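Local coordinates for protein chitin deacetylase 1 (Bombyx mori, PDB 5ZNT) that removes the acetyl groups from N-acetylglucosamine residues of chitin as a zinc-dependent carbohydrate esterase of family 4, yielding chitosan and acetate, at residues P2-P6 / P202-H206. Residues are numbered along the deposited sequence; the frame is centred on the assembly and turned at random.
Sequences PNRAP and PTRSH
Residues 2-6, at the start of this catalytic-domain chain, turn at Asn3 and then run extended, polyproline-like, through Arg4 and Ala5 against loop 202-206, which leads into strand 209-214. The contact joins two irregular surface segments of the carbohydrate esterase 4 deacetylase part, away from the zinc site. The nearest CA atoms are those of Arg4 and Arg204, 4.4 Å apart. One straight hydrogen bond joins the two, from Ala5 N to Thr203 O (2.9 Å, 165° at the hydrogen). Arg4 CA sits 3.6 Å from the same Thr203 O, and Arg204 CA lies 3.5 Å from Asn3 O, both as CA-H...O contacts; Arg204 CB is 3.4 Å from Asn3 O. Asn3 centres an inverse gamma turn, closed by Arg4 N to Pro2 O at 3.1 Å. Ala5 points its CB toward the loop, 3.7 Å from Arg204 C and 3.3 Å from Ser205 OG, a hydroxyl hydrogen-bonded to Tyr187 O. Thr203, in the p rotamer, lays CG2 over one guanidinium face of Arg4, 3.6 Å from NH2. With no salt bridge, the pairing rests mostly on backbone atoms.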
ATOM      1  N   PRO A   2       8.296 -13.414 -27.241  1.00 72.47           N
ATOM      2  CA  PRO A   2       7.426 -14.287 -26.471  1.00 71.14           C
ATOM      3  C   PRO A   2       6.102 -13.636 -26.422  1.00 71.36           C
ATOM      4  O   PRO A   2       5.777 -12.886 -27.325  1.00 66.23           O
ATOM      5  CB  PRO A   2       8.026 -14.224 -25.072  1.00 66.71           C
ATOM      6  CG  PRO A   2       8.435 -12.841 -24.967  1.00 66.55           C
ATOM      7  CD  PRO A   2       8.925 -12.431 -26.359  1.00 76.02           C
ATOM      8  N   ASN A   3       5.350 -13.933 -25.381  1.00 70.83           N
ATOM      9  CA  ASN A   3       4.070 -13.331 -25.217  1.00 72.64           C
ATOM     10  C   ASN A   3       3.978 -12.080 -24.419  1.00 58.08           C
ATOM     11  O   ASN A   3       3.317 -11.988 -23.413  1.00 50.37           O
ATOM     12  CB  ASN A   3       3.011 -14.340 -24.943  1.00 69.51           C
ATOM     13  CG  ASN A   3       2.459 -14.845 -26.229  1.00 80.07           C
ATOM     14  OD1 ASN A   3       3.200 -14.942 -27.201  1.00 76.05           O
ATOM     15  ND2 ASN A   3       1.177 -15.120 -26.269  1.00 76.21           N
ATOM     16  N   ARG A   4       4.673 -11.137 -24.995  1.00 55.45           N
ATOM     17  CA  ARG A   4       4.773  -9.828 -24.568  1.00 50.32           C
ATOM     18  C   ARG A   4       3.386  -9.272 -24.616  1.00 52.26           C
ATOM     19  O   ARG A   4       2.739  -9.399 -25.582  1.00 50.71           O
ATOM     20  CB  ARG A   4       5.580  -9.172 -25.595  1.00 50.33           C
ATOM     21  CG  ARG A   4       6.429  -8.077 -25.124  1.00 53.31           C
ATOM     22  CD  ARG A   4       7.801  -8.215 -25.685  1.00 58.45           C
ATOM     23  NE  ARG A   4       8.675  -7.411 -24.871  1.00 69.81           N
ATOM     24  CZ  ARG A   4       9.772  -7.833 -24.286  1.00 67.15           C
ATOM     25  NH1 ARG A   4      10.181  -9.068 -24.471  1.00 63.77           N
ATOM     26  NH2 ARG A   4      10.491  -6.998 -23.563  1.00 60.39           N
ATOM     27  N   ALA A   5       2.942  -8.672 -23.547  1.00 37.86           N
ATOM     28  CA  ALA A   5       1.624  -8.070 -23.510  1.00 41.97           C
ATOM     29  C   ALA A   5       1.541  -6.958 -24.553  1.00 34.59           C
ATOM     30  O   ALA A   5       2.513  -6.223 -24.758  1.00 32.55           O
ATOM     31  CB  ALA A   5       1.320  -7.517 -22.116  1.00 38.50           C
ATOM     32  N   PRO A   6       0.414  -6.822 -25.239  1.00 36.53           N
ATOM     33  CA  PRO A   6       0.287  -5.792 -26.261  1.00 32.63           C
ATOM     34  C   PRO A   6       0.006  -4.442 -25.633  1.00 38.65           C
ATOM     35  O   PRO A   6      -0.343  -4.358 -24.443  1.00 33.34           O
ATOM     36  CB  PRO A   6      -0.908  -6.277 -27.095  1.00 34.84           C
ATOM     37  CG  PRO A   6      -1.733  -7.037 -26.140  1.00 36.03           C
ATOM     38  CD  PRO A   6      -0.771  -7.697 -25.181  1.00 38.79           C
ATOM     39  N   PRO A 202       7.704  -6.572 -15.261  1.00 23.94           N
ATOM     40  CA  PRO A 202       7.000  -7.576 -16.062  1.00 30.15           C
ATOM     41  C   PRO A 202       6.863  -7.130 -17.510  1.00 35.54           C
ATOM     42  O   PRO A 202       6.800  -5.938 -17.814  1.00 31.39           O
ATOM     43  CB  PRO A 202       5.625  -7.678 -15.386  1.00 29.10           C
ATOM     44  CG  PRO A 202       5.453  -6.366 -14.695  1.00 24.67           C
ATOM     45  CD  PRO A 202       6.835  -6.008 -14.211  1.00 28.99           C
ATOM     46  N   THR A 203       6.815  -8.112 -18.404  1.00 33.37           N
ATOM     47  CA  THR A 203       6.612  -7.860 -19.820  1.00 37.23           C
ATOM     48  C   THR A 203       5.432  -8.601 -20.401  1.00 38.96           C
ATOM     49  O   THR A 203       4.885  -8.147 -21.411  1.00 41.81           O
ATOM     50  CB  THR A 203       7.855  -8.251 -20.630  1.00 35.04           C
ATOM     51  OG1 THR A 203       8.148  -9.629 -20.383  1.00 35.43           O
ATOM     52  CG2 THR A 203       9.028  -7.402 -20.246  1.00 31.57           C
ATOM     53  N   ARG A 204       5.024  -9.723 -19.808  1.00 30.99           N
ATOM     54  CA  ARG A 204       3.902 -10.487 -20.320  1.00 31.85           C
ATOM     55  C   ARG A 204       2.598 -10.013 -19.675  1.00 30.57           C
ATOM     56  O   ARG A 204       2.586  -9.140 -18.801  1.00 30.14           O
ATOM     57  CB  ARG A 204       4.131 -11.982 -20.092  1.00 37.17           C
ATOM     58  CG  ARG A 204       5.413 -12.510 -20.728  1.00 36.48           C
ATOM     59  CD  ARG A 204       5.454 -14.036 -20.754  1.00 49.81           C
ATOM     60  NE  ARG A 204       5.482 -14.596 -19.406  1.00 50.19           N
ATOM     61  CZ  ARG A 204       6.594 -14.804 -18.704  1.00 56.28           C
ATOM     62  NH1 ARG A 204       7.780 -14.500 -19.226  1.00 49.15           N
ATOM     63  NH2 ARG A 204       6.520 -15.311 -17.474  1.00 50.39           N
ATOM     64  N   SER A 205       1.489 -10.600 -20.118  1.00 28.84           N
ATOM     65  CA  SER A 205       0.175 -10.291 -19.575  1.00 33.75           C
ATOM     66  C   SER A 205      -0.020 -11.013 -18.249  1.00 38.36           C
ATOM     67  O   SER A 205       0.237 -12.217 -18.143  1.00 31.92           O
ATOM     68  CB  SER A 205      -0.933 -10.702 -20.550  1.00 32.53           C
ATOM     69  OG  SER A 205      -0.840  -9.947 -21.739  1.00 45.11           O
ATOM     70  N   HIS A 206      -0.492 -10.274 -17.248  1.00 30.62           N
ATOM     71  CA  HIS A 206      -0.755 -10.822 -15.926  1.00 27.51           C
ATOM     72  C   HIS A 206      -2.058 -10.224 -15.426  1.00 28.89           C
ATOM     73  O   HIS A 206      -2.266  -9.010 -15.536  1.00 29.42           O
ATOM     74  CB  HIS A 206       0.381 -10.502 -14.948  1.00 27.03           C
ATOM     75  CG  HIS A 206       1.727 -11.004 -15.374  1.00 26.99           C
ATOM     76  ND1 HIS A 206       2.120 -12.318 -15.217  1.00 26.89           N
ATOM     77  CD2 HIS A 206       2.791 -10.355 -15.902  1.00 27.04           C
ATOM     78  CE1 HIS A 206       3.362 -12.460 -15.647  1.00 24.08           C
ATOM     79  NE2 HIS A 206       3.794 -11.282 -16.064  1.00 32.10           N
TER